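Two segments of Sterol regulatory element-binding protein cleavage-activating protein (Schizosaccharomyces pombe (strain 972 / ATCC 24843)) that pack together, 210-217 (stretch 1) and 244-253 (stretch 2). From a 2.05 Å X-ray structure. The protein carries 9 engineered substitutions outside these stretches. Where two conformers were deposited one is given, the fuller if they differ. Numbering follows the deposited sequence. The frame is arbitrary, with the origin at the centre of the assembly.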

# COMPACT_ATOMS: atom_id res chain seq x y z
N PRO A 210 -21.07 2.40 -13.72
CA PRO A 210 -19.75 2.32 -14.34
C PRO A 210 -19.46 3.55 -15.15
O PRO A 210 -20.36 4.16 -15.70
N LYS A 211 -18.20 3.90 -15.24
CA LYS A 211 -17.76 4.83 -16.23
C LYS A 211 -16.44 4.36 -16.75
O LYS A 211 -15.68 3.72 -16.02
N ILE A 212 -16.12 4.73 -17.98
CA ILE A 212 -14.82 4.43 -18.54
C ILE A 212 -14.08 5.74 -18.52
O ILE A 212 -14.58 6.72 -19.09
N LEU A 213 -12.89 5.73 -17.94
CA LEU A 213 -12.06 6.92 -17.87
C LEU A 213 -11.31 7.20 -19.16
O LEU A 213 -10.98 6.28 -19.86
N SER A 214 -10.98 8.46 -19.42
CA SER A 214 -10.13 8.82 -20.57
C SER A 214 -8.72 9.21 -20.14
O SER A 214 -8.55 10.14 -19.34
N GLN A 215 -7.69 8.53 -20.64
CA GLN A 215 -6.32 9.09 -20.58
C GLN A 215 -6.15 10.38 -21.41
O GLN A 215 -7.00 10.74 -22.22
N ASN A 216 -5.00 11.02 -21.24
CA ASN A 216 -4.61 12.19 -22.00
C ASN A 216 -4.71 11.85 -23.51
O ASN A 216 -4.12 10.89 -24.00
N LYS A 217 -5.59 12.54 -24.20
CA LYS A 217 -5.86 12.29 -25.61
C LYS A 217 -4.64 12.44 -26.54
O LYS A 217 -4.66 11.91 -27.62
N VAL A 244 2.24 9.69 -16.46
CA VAL A 244 1.15 9.32 -15.61
C VAL A 244 0.14 10.44 -15.62
O VAL A 244 0.49 11.58 -15.33
N ASP A 245 -1.12 10.08 -15.90
CA ASP A 245 -2.24 11.04 -15.83
C ASP A 245 -2.93 10.98 -14.47
O ASP A 245 -3.27 9.85 -13.98
N MET A 246 -3.10 12.18 -13.87
CA MET A 246 -3.63 12.34 -12.53
C MET A 246 -5.05 12.87 -12.73
O MET A 246 -5.23 13.94 -13.29
N ILE A 247 -6.05 12.06 -12.37
CA ILE A 247 -7.42 12.31 -12.72
C ILE A 247 -8.29 12.53 -11.45
O ILE A 247 -8.17 11.79 -10.47
N ASP A 248 -9.09 13.59 -11.47
CA ASP A 248 -10.10 13.89 -10.42
C ASP A 248 -11.33 13.06 -10.66
O ASP A 248 -12.07 13.23 -11.65
N LEU A 249 -11.60 12.13 -9.79
CA LEU A 249 -12.72 11.23 -10.04
C LEU A 249 -14.07 11.86 -9.61
O LEU A 249 -15.10 11.34 -9.92
N LYS A 250 -14.02 12.90 -8.80
CA LYS A 250 -15.28 13.52 -8.33
C LYS A 250 -15.92 14.31 -9.47
O LYS A 250 -17.04 14.01 -9.90
N ASN A 251 -15.15 15.25 -10.01
CA ASN A 251 -15.62 16.08 -11.13
C ASN A 251 -15.18 15.58 -12.52
O ASN A 251 -15.38 16.25 -13.48
N ASP A 252 -14.67 14.35 -12.61
CA ASP A 252 -14.14 13.73 -13.86
C ASP A 252 -13.33 14.71 -14.73
O ASP A 252 -13.82 15.22 -15.74
N GLU A 253 -12.02 14.71 -14.46
CA GLU A 253 -11.24 15.82 -14.98
C GLU A 253 -9.76 15.48 -14.90
O GLU A 253 -9.26 15.12 -13.83

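Across the whole interface the two stretches share one direct hydrogen bond, and it joins a backbone amide to a side chain rather than strand to strand: N216 N donates to D245 OD2 at 3.1 Å, with an N-H...acceptor angle of 175°. That near-linear geometry is what an amide aimed squarely at a carboxylate should give. No backbone-to-backbone hydrogen bond crosses between the stretches, and the backbones stay well apart: the CA atoms of Q215 and D245 are 6.6 Å from each other, those of L213 and D252 8.2 Å. Side chains therefore have to fill the gap, and the surface they bury is modest, 327 Å² with both sides summed.

D245 anchors one end. Its CA-to-CB bond points toward stretch 1, and the m rotamer (chi1 -61°, chi2 -37°) places the carboxylate against the turn at Q215 and N216. Besides accepting the amide hydrogen bond, OD2 of D245 lies 3.7 Å from CB of Q215, while OD1 of D245 approaches CB of N216 to 3.5 Å. N216 also directs its CA-to-CB bond toward stretch 2, in a t rotamer (-174°). Q215 sets off sideways with chi1 p and chi2 t; its amide turns back on its own stretch, where Q215 NE2 donates to N216 O at 3.0 Å with an angle of 145°. Both D245 carboxylate oxygens have hydrogen-bond partners elsewhere in the structure, so this buried acid is well satisfied.

The middle of the contact is apolar. L213 loses 67 Å² to stretch 2, more than any other residue here loses to its opposing stretch. Its CA-to-CB bond runs sideways, but chi1 of -95°, between wells, and chi2 of 44° carry the end of the side chain nearer. CD2 of L213 then sits 4.0 Å from CD1 of L249 and 4.2 Å from CD1 of I247, distances typical of van der Waals packing between methyl groups. I247 points toward stretch 1 in an m, t conformation; the extended chi2 of 169° sends CD1 outward, where I247 CD1 also comes within 4.1 Å of the backbone atom S214 O. L249 likewise starts sideways and ends closer, with both chi angles off the usual wells.

At the other end the contact becomes polar and solvent-exposed. D252 and K211 both point toward the opposing stretch, yet their closest approach is K211 CE to D252 OD2 at 3.6 Å. The ammonium itself is farther off, with K211 NZ about 4.8 Å from D252 OD2, so opposite charges are neighbours without forming a salt bridge. D252 was deposited in two conformers, and this description applies to the one given, with chi1 at -146°. In that conformer water 1 bridges the stretches: it donates to D252 OD1 at 2.5 Å and accepts a weak hydrogen bond from S214 N at 3.4 Å.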

# COMPACT_ATOMS: atom_id res chain seq x y z
CB PRO A 210 -19.85 1.09 -15.26
CG PRO A 210 -21.29 1.01 -15.60
CD PRO A 210 -22.07 1.62 -14.48
CB LYS A 211 -17.62 6.20 -15.65
CG LYS A 211 -18.86 7.04 -15.86
CD LYS A 211 -18.50 8.49 -16.11
CE LYS A 211 -18.31 9.24 -14.80
NZ LYS A 211 -19.63 9.51 -14.14
CB ILE A 212 -14.83 4.01 -20.01
CG1 ILE A 212 -15.90 2.93 -20.29
CG2 ILE A 212 -13.42 3.61 -20.45
CD1 ILE A 212 -15.57 1.55 -19.84
CB LEU A 213 -11.00 6.71 -16.80
CG LEU A 213 -11.34 7.27 -15.44
CD1 LEU A 213 -12.77 6.97 -15.03
CD2 LEU A 213 -10.30 6.73 -14.47
CB SER A 214 -10.72 10.01 -21.33
OG SER A 214 -12.13 9.91 -21.47
CB GLN A 215 -5.30 8.09 -21.06
CG GLN A 215 -5.51 7.68 -22.50
CD GLN A 215 -4.25 7.18 -23.11
OE1 GLN A 215 -4.06 5.99 -23.32
NE2 GLN A 215 -3.34 8.10 -23.36
CB ASN A 216 -3.20 12.66 -21.51
CG ASN A 216 -2.76 13.96 -22.14
OD1 ASN A 216 -2.96 14.19 -23.34
ND2 ASN A 216 -2.09 14.80 -21.36
CB LYS A 217 -6.99 13.18 -26.10
CG LYS A 217 -7.14 14.53 -25.39
CD LYS A 217 -7.86 14.44 -24.03
CE LYS A 217 -6.99 14.87 -22.84
NZ LYS A 217 -7.67 14.41 -21.60
CB VAL A 244 1.57 9.10 -14.16
CG1 VAL A 244 0.35 8.60 -13.37
CG2 VAL A 244 2.65 8.05 -14.05
CB ASP A 245 -3.22 10.72 -16.93
CG ASP A 245 -2.57 10.84 -18.31
OD1 ASP A 245 -1.72 11.73 -18.52
OD2 ASP A 245 -2.87 10.04 -19.15
CB MET A 246 -2.78 13.26 -11.69
CG MET A 246 -3.37 13.41 -10.26
SD MET A 246 -2.33 14.33 -9.18
CE MET A 246 -2.97 15.96 -9.60
CB ILE A 247 -7.92 11.12 -13.47
CG1 ILE A 247 -7.12 10.91 -14.76
CG2 ILE A 247 -9.40 11.19 -13.69
CD1 ILE A 247 -7.39 9.61 -15.44
CB ASP A 248 -10.44 15.37 -10.42
CG ASP A 248 -11.66 15.72 -9.51
OD1 ASP A 248 -12.12 14.92 -8.60
OD2 ASP A 248 -12.12 16.88 -9.72
CB LEU A 249 -12.49 9.95 -9.24
CG LEU A 249 -11.78 8.70 -9.68
CD1 LEU A 249 -11.23 8.71 -11.08
CD2 LEU A 249 -10.80 8.18 -8.66
CB LYS A 250 -15.00 14.41 -7.15
CG LYS A 250 -16.22 15.16 -6.61
CD LYS A 250 -15.80 16.12 -5.51
CE LYS A 250 -17.01 16.79 -4.87
NZ LYS A 250 -17.73 17.62 -5.89
CB ASN A 251 -15.11 17.50 -10.89
CG ASN A 251 -15.52 18.04 -9.53
OD1 ASN A 251 -16.69 18.00 -9.21
ND2 ASN A 251 -14.56 18.48 -8.70
CB ASP A 252 -15.24 13.04 -14.70
CG ASP A 252 -14.72 11.78 -15.44
OD1 ASP A 252 -13.51 11.51 -15.39
OD2 ASP A 252 -15.52 11.05 -16.08
CB GLU A 253 -11.52 17.08 -14.18
CG GLU A 253 -10.98 18.35 -14.80
CD GLU A 253 -12.07 19.36 -15.09
OE1 GLU A 253 -11.73 20.53 -15.37
OE2 GLU A 253 -13.25 18.98 -15.05
O HOH W 1 -11.80 10.77 -17.13